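Local coordinates for flocculation protein FLO11 (Saccharomyces cerevisiae, PDB 4UYT) that mediates homotypic cell-cell adhesion in yeast flocculation, its Flo11 domain carrying two surface bands of aromatic residues that confer homophilic binding, at residues N28-T33 with G55-D60; I59-L64 with D92-F97; I121-L126 with T142-S147. All blocks are in the same frame, centred on the assembly; numbering follows the deposited sequence. Where two conformers were deposited one is given.

Contact 1 of 3, residues N28-T33 with G55-D60; sequences NIMQYT and GKENID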
loop_
_atom_site.group_PDB
_atom_site.type_symbol
_atom_site.label_atom_id
_atom_site.label_comp_id
_atom_site.label_asym_id
_atom_site.label_seq_id
_atom_site.Cartn_x
_atom_site.Cartn_y
_atom_site.Cartn_z
ATOM N N ASN A 28 -16.032 4.693 -8.734
ATOM C CA ASN A 28 -15.828 6.121 -8.908
ATOM C C ASN A 28 -14.704 6.674 -8.029
ATOM O O ASN A 28 -14.745 7.815 -7.589
ATOM C CB ASN A 28 -17.141 6.872 -8.654
ATOM C CG ASN A 28 -17.077 8.310 -9.094
ATOM O OD1 ASN A 28 -16.499 8.642 -10.128
ATOM N ND2 ASN A 28 -17.687 9.178 -8.307
ATOM N N ILE A 29 -13.693 5.853 -7.776
ATOM C CA ILE A 29 -12.499 6.288 -7.052
ATOM C C ILE A 29 -11.449 6.695 -8.076
ATOM O O ILE A 29 -11.218 5.983 -9.054
ATOM C CB ILE A 29 -11.917 5.170 -6.143
ATOM C CG1 ILE A 29 -12.938 4.741 -5.082
ATOM C CG2 ILE A 29 -10.651 5.635 -5.430
ATOM C CD1 ILE A 29 -12.631 3.403 -4.448
ATOM N N MET A 30 -10.784 7.820 -7.853
ATOM C CA MET A 30 -9.666 8.206 -8.717
ATOM C C MET A 30 -8.622 7.108 -8.719
ATOM O O MET A 30 -8.362 6.477 -7.698
ATOM C CB MET A 30 -9.035 9.507 -8.232
ATOM C CG MET A 30 -7.899 10.009 -9.114
ATOM S SD MET A 30 -7.111 11.496 -8.486
ATOM C CE MET A 30 -6.221 10.827 -7.086
ATOM N N GLN A 31 -7.992 6.881 -9.853
ATOM C CA GLN A 31 -6.951 5.882 -9.930
ATOM C C GLN A 31 -5.720 6.252 -9.109
ATOM O O GLN A 31 -5.219 7.368 -9.153
ATOM C CB GLN A 31 -6.550 5.637 -11.358
ATOM C CG GLN A 31 -7.655 4.968 -12.169
ATOM C CD GLN A 31 -7.380 4.980 -13.646
ATOM O OE1 GLN A 31 -6.266 5.299 -14.109
ATOM N NE2 GLN A 31 -8.380 4.597 -14.404
ATOM N N TYR A 32 -5.222 5.265 -8.371
ATOM C CA TYR A 32 -3.925 5.328 -7.670
ATOM C C TYR A 32 -3.104 4.121 -8.117
ATOM O O TYR A 32 -3.660 3.099 -8.505
ATOM C CB TYR A 32 -4.093 5.249 -6.145
ATOM C CG TYR A 32 -4.763 6.430 -5.509
ATOM C CD1 TYR A 32 -6.138 6.623 -5.618
ATOM C CD2 TYR A 32 -4.030 7.323 -4.707
ATOM C CE1 TYR A 32 -6.760 7.690 -4.997
ATOM C CE2 TYR A 32 -4.651 8.393 -4.089
ATOM C CZ TYR A 32 -6.015 8.573 -4.247
ATOM O OH TYR A 32 -6.635 9.626 -3.618
ATOM N N THR A 33 -1.786 4.238 -7.925
ATOM C CA THR A 33 -0.862 3.146 -8.075
ATOM C C THR A 33 -0.050 2.979 -6.804
ATOM O O THR A 33 0.138 3.917 -6.025
ATOM C CB THR A 33 0.092 3.354 -9.274
ATOM O OG1 THR A 33 0.842 4.550 -9.078
ATOM C CG2 THR A 33 -0.682 3.422 -10.602
ATOM N N GLY A 55 -1.439 9.124 -6.850
ATOM C CA GLY A 55 -2.751 9.347 -7.425
ATOM C C GLY A 55 -2.643 9.922 -8.836
ATOM O O GLY A 55 -1.663 10.596 -9.161
ATOM N N LYS A 56 -3.656 9.691 -9.665
ATOM C CA LYS A 56 -3.613 10.151 -11.051
ATOM C C LYS A 56 -3.493 11.668 -11.157
ATOM O O LYS A 56 -2.751 12.194 -11.992
ATOM C CB LYS A 56 -4.864 9.672 -11.808
ATOM C CG LYS A 56 -4.818 9.941 -13.303
ATOM C CD LYS A 56 -5.745 9.044 -14.113
ATOM C CE LYS A 56 -5.637 9.308 -15.608
ATOM N NZ LYS A 56 -6.249 8.193 -16.390
ATOM N N GLU A 57 -4.260 12.352 -10.315
ATOM C CA GLU A 57 -4.210 13.793 -10.201
ATOM C C GLU A 57 -3.749 14.177 -8.815
ATOM O O GLU A 57 -3.884 13.407 -7.852
ATOM C CB GLU A 57 -5.599 14.393 -10.434
ATOM C CG GLU A 57 -6.267 14.000 -11.749
ATOM C CD GLU A 57 -5.530 14.500 -12.981
ATOM O OE1 GLU A 57 -4.800 15.509 -12.885
ATOM O OE2 GLU A 57 -5.695 13.892 -14.061
ATOM N N ASN A 58 -3.211 15.385 -8.721
ATOM C CA ASN A 58 -2.728 15.884 -7.454
ATOM C C ASN A 58 -3.893 16.409 -6.622
ATOM O O ASN A 58 -4.652 17.259 -7.080
ATOM C CB ASN A 58 -1.708 17.002 -7.672
ATOM C CG ASN A 58 -1.043 17.416 -6.380
ATOM O OD1 ASN A 58 -0.515 16.580 -5.671
ATOM N ND2 ASN A 58 -1.104 18.698 -6.046
ATOM N N ILE A 59 -4.021 15.905 -5.394
ATOM C CA ILE A 59 -5.024 16.353 -4.437
ATOM C C ILE A 59 -4.299 16.979 -3.254
ATOM O O ILE A 59 -3.511 16.341 -2.566
ATOM C CB ILE A 59 -5.938 15.206 -3.977
ATOM C CG1 ILE A 59 -6.655 14.616 -5.182
ATOM C CG2 ILE A 59 -6.911 15.694 -2.907
ATOM C CD1 ILE A 59 -7.541 13.435 -4.839
ATOM N N ASP A 60 -4.587 18.253 -3.039
ATOM C CA ASP A 60 -3.962 18.985 -1.962
ATOM C C ASP A 60 -4.223 18.349 -0.606
ATOM O O ASP A 60 -5.314 17.836 -0.342
ATOM C CB ASP A 60 -4.463 20.425 -1.932
ATOM C CG ASP A 60 -3.609 21.308 -1.043
ATOM O OD1 ASP A 60 -2.618 21.867 -1.556
ATOM O OD2 ASP A 60 -3.908 21.433 0.165
#
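M30 lies over the start of the 55-60 loop and touches G55, K56, E57 and I59. Its CG is anti to the backbone N and the chain runs straight out to SD, then bends (chi3 72°), which turns the CE methyl onto I59: the two side chains meet at their tips, with M30 CE 3.7 Å from I59 CD1. M30 SD takes a weak hydrogen bond from E57 N at 3.5 Å.

At Q31 the backbone does the work, its O accepting from K56 N at 2.8 Å. The K56 side chain runs alongside that of Q31 in the same direction, with Q31 OE1 3.7 Å from K56 NZ; Q31 NE2 is hydrogen-bonded to D25 OD1, outside the contact.

Y32 begins strand 32-43 and faces G55, the end of strand 46-55, as an antiparallel non-hydrogen-bonded pair of this fibronectin type III-like domain. With no side chain on G55, the Y32 ring comes obliquely onto the backbone, CD2 3.6 Å from G55 CA. Farther out, Y32 crosses I59 at about a right angle, and its hydroxyl bonds to that of Y125 on the facing sheet.

Chemically, then, a single short backbone bond between the segments ties the loop down where it leaves the strand, while the methionine supplies apolar contact through CE and a soft acceptor through SD.

Contact 2 of 3, residues I59-L64 with D92-F97; sequences IDLKYL and DNPTDF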
loop_
_atom_site.group_PDB
_atom_site.type_symbol
_atom_site.label_atom_id
_atom_site.label_comp_id
_atom_site.label_asym_id
_atom_site.label_seq_id
_atom_site.Cartn_x
_atom_site.Cartn_y
_atom_site.Cartn_z
ATOM N N ILE A 59 -4.021 15.905 -5.394
ATOM C CA ILE A 59 -5.024 16.353 -4.437
ATOM C C ILE A 59 -4.299 16.979 -3.254
ATOM O O ILE A 59 -3.511 16.341 -2.566
ATOM C CB ILE A 59 -5.938 15.206 -3.977
ATOM C CG1 ILE A 59 -6.655 14.616 -5.182
ATOM C CG2 ILE A 59 -6.911 15.694 -2.907
ATOM C CD1 ILE A 59 -7.541 13.435 -4.839
ATOM N N ASP A 60 -4.587 18.253 -3.039
ATOM C CA ASP A 60 -3.962 18.985 -1.962
ATOM C C ASP A 60 -4.223 18.349 -0.606
ATOM O O ASP A 60 -5.314 17.836 -0.342
ATOM C CB ASP A 60 -4.463 20.425 -1.932
ATOM C CG ASP A 60 -3.609 21.308 -1.043
ATOM O OD1 ASP A 60 -2.618 21.867 -1.556
ATOM O OD2 ASP A 60 -3.908 21.433 0.165
ATOM N N LEU A 61 -3.225 18.422 0.271
ATOM C CA LEU A 61 -3.347 17.871 1.617
ATOM C C LEU A 61 -4.564 18.405 2.393
ATOM O O LEU A 61 -5.085 17.727 3.264
ATOM C CB LEU A 61 -2.060 18.133 2.412
ATOM C CG LEU A 61 -1.952 17.459 3.788
ATOM C CD1 LEU A 61 -1.986 15.942 3.682
ATOM C CD2 LEU A 61 -0.691 17.904 4.528
ATOM N N LYS A 62 -5.019 19.615 2.075
ATOM C CA LYS A 62 -6.109 20.217 2.826
ATOM C C LYS A 62 -7.396 19.406 2.742
ATOM O O LYS A 62 -8.241 19.475 3.644
ATOM C CB LYS A 62 -6.363 21.656 2.368
ATOM C CG LYS A 62 -7.086 21.775 1.041
ATOM C CD LYS A 62 -7.060 23.196 0.519
ATOM C CE LYS A 62 -7.897 23.317 -0.736
ATOM N NZ LYS A 62 -7.779 24.684 -1.314
ATOM N N TYR A 63 -7.555 18.629 1.674
ATOM C CA TYR A 63 -8.761 17.818 1.516
ATOM C C TYR A 63 -8.771 16.561 2.393
ATOM O O TYR A 63 -9.805 15.921 2.533
ATOM C CB TYR A 63 -8.920 17.393 0.060
ATOM C CG TYR A 63 -9.124 18.514 -0.930
ATOM C CD1 TYR A 63 -10.357 19.149 -1.044
ATOM C CD2 TYR A 63 -8.088 18.947 -1.739
ATOM C CE1 TYR A 63 -10.552 20.176 -1.949
ATOM C CE2 TYR A 63 -8.270 19.977 -2.641
ATOM C CZ TYR A 63 -9.507 20.585 -2.742
ATOM O OH TYR A 63 -9.675 21.607 -3.642
ATOM N N LEU A 64 -7.612 16.202 2.943
ATOM C CA LEU A 64 -7.449 14.953 3.683
ATOM C C LEU A 64 -7.803 15.070 5.166
ATOM O O LEU A 64 -7.344 15.970 5.858
ATOM C CB LEU A 64 -6.011 14.478 3.547
ATOM C CG LEU A 64 -5.727 13.074 4.093
ATOM C CD1 LEU A 64 -6.386 12.003 3.235
ATOM C CD2 LEU A 64 -4.233 12.844 4.163
ATOM N N ASP A 92 2.822 14.330 3.436
ATOM C CA ASP A 92 2.380 15.658 3.048
ATOM C C ASP A 92 1.609 15.747 1.755
ATOM O O ASP A 92 1.218 16.839 1.370
ATOM C CB ASP A 92 3.553 16.647 3.038
ATOM C CG ASP A 92 4.586 16.350 1.976
ATOM O OD1 ASP A 92 4.398 15.447 1.131
ATOM O OD2 ASP A 92 5.611 17.069 1.979
ATOM N N ASN A 93 1.350 14.625 1.095
ATOM C CA ASN A 93 0.627 14.643 -0.181
ATOM C C ASN A 93 -0.077 13.292 -0.290
ATOM O O ASN A 93 0.587 12.305 -0.476
ATOM C CB ASN A 93 1.587 14.874 -1.344
ATOM C CG ASN A 93 0.878 14.933 -2.668
ATOM O OD1 ASN A 93 -0.282 14.507 -2.795
ATOM N ND2 ASN A 93 1.574 15.448 -3.679
ATOM N N PRO A 94 -1.414 13.251 -0.167
ATOM C CA PRO A 94 -2.119 11.965 -0.183
ATOM C C PRO A 94 -2.117 11.331 -1.574
ATOM O O PRO A 94 -2.557 10.202 -1.707
ATOM C CB PRO A 94 -3.536 12.339 0.263
ATOM C CG PRO A 94 -3.691 13.747 -0.204
ATOM C CD PRO A 94 -2.339 14.388 -0.032
ATOM N N THR A 95 -1.656 12.069 -2.586
ATOM C CA THR A 95 -1.542 11.562 -3.939
ATOM C C THR A 95 -0.084 11.380 -4.383
ATOM O O THR A 95 0.148 11.071 -5.542
ATOM C CB THR A 95 -2.349 12.423 -4.938
ATOM O OG1 THR A 95 -1.952 13.794 -4.881
ATOM C CG2 THR A 95 -3.816 12.308 -4.622
ATOM N N ASP A 96 0.878 11.490 -3.461
ATOM C CA ASP A 96 2.257 11.122 -3.758
ATOM C C ASP A 96 2.964 10.972 -2.421
ATOM O O ASP A 96 3.465 11.946 -1.854
ATOM C CB ASP A 96 2.973 12.142 -4.655
ATOM C CG ASP A 96 4.271 11.612 -5.215
ATOM O OD1 ASP A 96 4.834 10.687 -4.606
ATOM O OD2 ASP A 96 4.701 12.112 -6.262
ATOM N N PHE A 97 2.962 9.765 -1.876
ATOM C CA PHE A 97 3.529 9.535 -0.555
ATOM C C PHE A 97 4.243 8.226 -0.496
ATOM O O PHE A 97 4.038 7.337 -1.308
ATOM C CB PHE A 97 2.467 9.627 0.555
ATOM C CG PHE A 97 1.395 8.555 0.534
ATOM C CD1 PHE A 97 1.566 7.351 1.199
ATOM C CD2 PHE A 97 0.173 8.761 -0.144
ATOM C CE1 PHE A 97 0.562 6.396 1.205
ATOM C CE2 PHE A 97 -0.833 7.797 -0.144
ATOM C CZ PHE A 97 -0.620 6.616 0.543
HETATM O O HOH W 1 -0.087 18.340 -0.648
#
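I59-L64 runs past the type I turn N93-D96 without strand pairing, L61 and N93 approaching to 5.4 Å between CA atoms. Both segments are links between the two sheets of the fibronectin type III-like sandwich: the first leads from strand 46-55 over to strand 64-70, the second into strand 96-104.

The polar join is at T95. Its OG1 stands between the backbone N and the carbonyl carbon (chi1 56°) and accepts from I59 N, 3.0 Å from N to OG1 and nearly straight at 169°. The same hydroxyl donates to N93 OD1 at 2.8 Å, lying in the amide carbonyl plane on a lone pair. N93 OD1 also accepts from T95 N, which sits 36° above that plane and closes an Asx turn. Two donors thus grip this oxygen, and N58 OD1 takes a bond from N93 ND2, so both polar atoms of the N93 side-chain amide are engaged and its flip is set. Donating to OD1 would be expected to make the T95 hydroxyl a better acceptor for the I59 amide. The T95 methyl crosses the I59 side chain at about a right angle, T95 CG2 to I59 CB 3.6 Å.

P94 presents its ring to the other loop. Its CD lies 3.4 Å from I59 O and also touches L61, while P94 CB meets L64 CD2 at 4.0 Å as ring and leucine pass in opposing directions; Y125 of strand 120-125 touches P94 as well. D60 OD2 accepts from K62 N in a second Asx turn, at the start of the 3-10 segment 61-63.

Beside L61 a water spans the two backbones, donating to D92 O at 2.8 Å and accepting a longer bond from L61 N at 3.3 Å.

Contact 3 of 3, residues I121-L126 with T142-S147; sequences IQFEYL and TSFDLS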
loop_
_atom_site.group_PDB
_atom_site.type_symbol
_atom_site.label_atom_id
_atom_site.label_comp_id
_atom_site.label_asym_id
_atom_site.label_seq_id
_atom_site.Cartn_x
_atom_site.Cartn_y
_atom_site.Cartn_z
ATOM N N ILE A 121 -5.308 0.427 2.292
ATOM C CA ILE A 121 -5.053 1.798 2.656
ATOM C C ILE A 121 -6.401 2.512 2.696
ATOM O O ILE A 121 -7.123 2.535 1.685
ATOM C CB ILE A 121 -4.061 2.484 1.700
ATOM C CG1 ILE A 121 -2.770 1.658 1.567
ATOM C CG2 ILE A 121 -3.772 3.891 2.206
ATOM C CD1 ILE A 121 -1.713 2.300 0.701
ATOM N N GLN A 122 -6.725 3.057 3.869
ATOM C CA GLN A 122 -8.010 3.680 4.116
ATOM C C GLN A 122 -7.813 5.181 4.018
ATOM O O GLN A 122 -7.088 5.787 4.816
ATOM C CB GLN A 122 -8.513 3.274 5.496
ATOM C CG GLN A 122 -9.840 3.863 5.919
ATOM C CD GLN A 122 -10.133 3.564 7.378
ATOM O OE1 GLN A 122 -10.149 2.417 7.794
ATOM N NE2 GLN A 122 -10.320 4.605 8.164
ATOM N N PHE A 123 -8.513 5.769 3.042
ATOM C CA PHE A 123 -8.497 7.204 2.810
ATOM C C PHE A 123 -9.820 7.797 3.299
ATOM O O PHE A 123 -10.900 7.272 2.999
ATOM C CB PHE A 123 -8.429 7.496 1.314
ATOM C CG PHE A 123 -7.108 7.177 0.643
ATOM C CD1 PHE A 123 -6.757 5.869 0.348
ATOM C CD2 PHE A 123 -6.259 8.193 0.235
ATOM C CE1 PHE A 123 -5.559 5.592 -0.292
ATOM C CE2 PHE A 123 -5.083 7.925 -0.446
ATOM C CZ PHE A 123 -4.741 6.624 -0.721
ATOM N N GLU A 124 -9.730 8.920 3.989
ATOM C CA GLU A 124 -10.909 9.717 4.294
ATOM C C GLU A 124 -10.588 11.140 3.905
ATOM O O GLU A 124 -9.812 11.822 4.575
ATOM C CB GLU A 124 -11.278 9.657 5.787
ATOM C CG GLU A 124 -11.740 8.301 6.281
ATOM C CD GLU A 124 -12.095 8.284 7.767
ATOM O OE1 GLU A 124 -11.992 9.323 8.458
ATOM O OE2 GLU A 124 -12.474 7.201 8.254
ATOM N N TYR A 125 -11.245 11.598 2.842
ATOM C CA TYR A 125 -11.209 12.983 2.439
ATOM C C TYR A 125 -12.512 13.674 2.833
ATOM O O TYR A 125 -13.566 13.047 2.963
ATOM C CB TYR A 125 -11.062 13.086 0.926
ATOM C CG TYR A 125 -9.755 12.584 0.336
ATOM C CD1 TYR A 125 -8.650 13.425 0.256
ATOM C CD2 TYR A 125 -9.658 11.327 -0.259
ATOM C CE1 TYR A 125 -7.460 13.022 -0.338
ATOM C CE2 TYR A 125 -8.483 10.922 -0.873
ATOM C CZ TYR A 125 -7.380 11.768 -0.922
ATOM O OH TYR A 125 -6.202 11.426 -1.558
ATOM N N LEU A 126 -12.427 14.978 3.032
ATOM C CA LEU A 126 -13.616 15.810 3.234
ATOM C C LEU A 126 -14.404 15.465 4.494
ATOM O O LEU A 126 -15.598 15.744 4.562
ATOM C CB LEU A 126 -14.572 15.750 2.020
ATOM C CG LEU A 126 -14.119 16.291 0.665
ATOM C CD1 LEU A 126 -15.330 16.435 -0.244
ATOM C CD2 LEU A 126 -13.408 17.632 0.790
ATOM N N THR A 142 -15.014 9.951 -1.812
ATOM C CA THR A 142 -14.188 10.632 -0.827
ATOM C C THR A 142 -13.654 9.787 0.326
ATOM O O THR A 142 -12.631 10.132 0.889
ATOM C CB THR A 142 -14.927 11.842 -0.240
ATOM O OG1 THR A 142 -16.198 11.413 0.269
ATOM C CG2 THR A 142 -15.149 12.908 -1.301
ATOM N N SER A 143 -14.354 8.712 0.681
ATOM C CA SER A 143 -13.878 7.762 1.678
ATOM C C SER A 143 -13.874 6.390 1.037
ATOM O O SER A 143 -14.886 5.937 0.497
ATOM C CB SER A 143 -14.763 7.761 2.926
ATOM O OG SER A 143 -14.499 8.889 3.754
ATOM N N PHE A 144 -12.741 5.722 1.087
ATOM C CA PHE A 144 -12.586 4.447 0.424
ATOM C C PHE A 144 -11.346 3.754 0.936
ATOM O O PHE A 144 -10.461 4.367 1.544
ATOM C CB PHE A 144 -12.493 4.655 -1.100
ATOM C CG PHE A 144 -11.384 5.596 -1.530
ATOM C CD1 PHE A 144 -10.081 5.143 -1.763
ATOM C CD2 PHE A 144 -11.636 6.940 -1.711
ATOM C CE1 PHE A 144 -9.066 6.025 -2.139
ATOM C CE2 PHE A 144 -10.641 7.812 -2.102
ATOM C CZ PHE A 144 -9.346 7.362 -2.300
ATOM N N ASP A 145 -11.324 2.459 0.688
ATOM C CA ASP A 145 -10.180 1.619 1.001
ATOM C C ASP A 145 -9.634 1.082 -0.305
ATOM O O ASP A 145 -10.423 0.643 -1.148
ATOM C CB ASP A 145 -10.597 0.429 1.861
ATOM C CG ASP A 145 -11.046 0.813 3.256
ATOM O OD1 ASP A 145 -10.841 1.955 3.704
ATOM O OD2 ASP A 145 -11.581 -0.082 3.931
ATOM N N LEU A 146 -8.323 1.094 -0.483
ATOM C CA LEU A 146 -7.634 0.507 -1.625
ATOM C C LEU A 146 -6.844 -0.681 -1.123
ATOM O O LEU A 146 -6.052 -0.572 -0.185
ATOM C CB LEU A 146 -6.703 1.499 -2.279
ATOM C CG LEU A 146 -7.393 2.737 -2.841
ATOM C CD1 LEU A 146 -6.367 3.629 -3.525
ATOM C CD2 LEU A 146 -8.547 2.403 -3.778
ATOM N N SER A 147 -7.047 -1.812 -1.774
ATOM C CA SER A 147 -6.459 -3.051 -1.330
ATOM C C SER A 147 -5.368 -3.559 -2.266
ATOM O O SER A 147 -5.424 -3.334 -3.471
ATOM C CB SER A 147 -7.540 -4.103 -1.216
ATOM O OG SER A 147 -8.078 -4.351 -2.492
HETATM O O HOH W 2 -11.699 0.914 6.459
HETATM O O HOH W 3 -15.528 11.168 2.909
#
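F123 and F144 sit opposite each other as a hydrogen-bonded pair of two antiparallel strands, 121-125 and the edge strand 143-147, in one sheet of the fibronectin type III-like sandwich. Their rings are nearly parallel, 20° apart, but offset so far that little of one covers the other, centroids 4.8 Å apart. F144 CG lies between its backbone N and carbonyl carbon (chi1 56°), and the ring swings toward its neighbour: F123 CB makes a CH-pi contact over the F144 face, 3.9 Å from the centroid, while F144 CZ lies over a face of F123. The closest atoms are F123 CD1 and F144 CE1 at 3.4 Å.

Y125 crosses F144 obliquely, bringing Y125 CE2 to 3.9 Å from F144 CZ, which lies near the tyrosine's ring plane at the edge. L146 CD1 approaches F123 CE1 obliquely. I121, F123, F144 and L146 share this buried face, and F123 and L146 meet Y32 of the other sheet.

On the reverse face, D145 runs alongside Q122, both heading the same way, amide and carboxylate planes 22° apart. D145 OD1 rests 3.1 Å from Q122 CG, and a water donates to both Q122 OE1 and D145 OD2.

At the far end the hydroxyls of T142 and S143 share one water: it accepts from T142 OG1 and S143 OG, and donates to Y125 O at 2.7 Å.

Overall arrangement
All three contacts lie in one region of the Flo11 domain, their centres about 10 Å (contacts 1 and 2), 11 Å (1 and 3) and 12 Å (2 and 3) apart. Contact 1 closes the end of the 32-43/46-55 pair in one sheet; contact 2, which shares I59 and D60 with it, runs from strand 96-104 of that sheet to the start of strand 64-70 in the other, where contact 3 lies. Along the chain, contact 2 takes over where contact 1 ends, and contact 3 follows both. I29 packs on F144 between contacts 1 and 3, while Y63 and L126 bond through their backbones between contacts 2 and 3. The crossovers and the packing between the two sheets thus meet at this end of the domain.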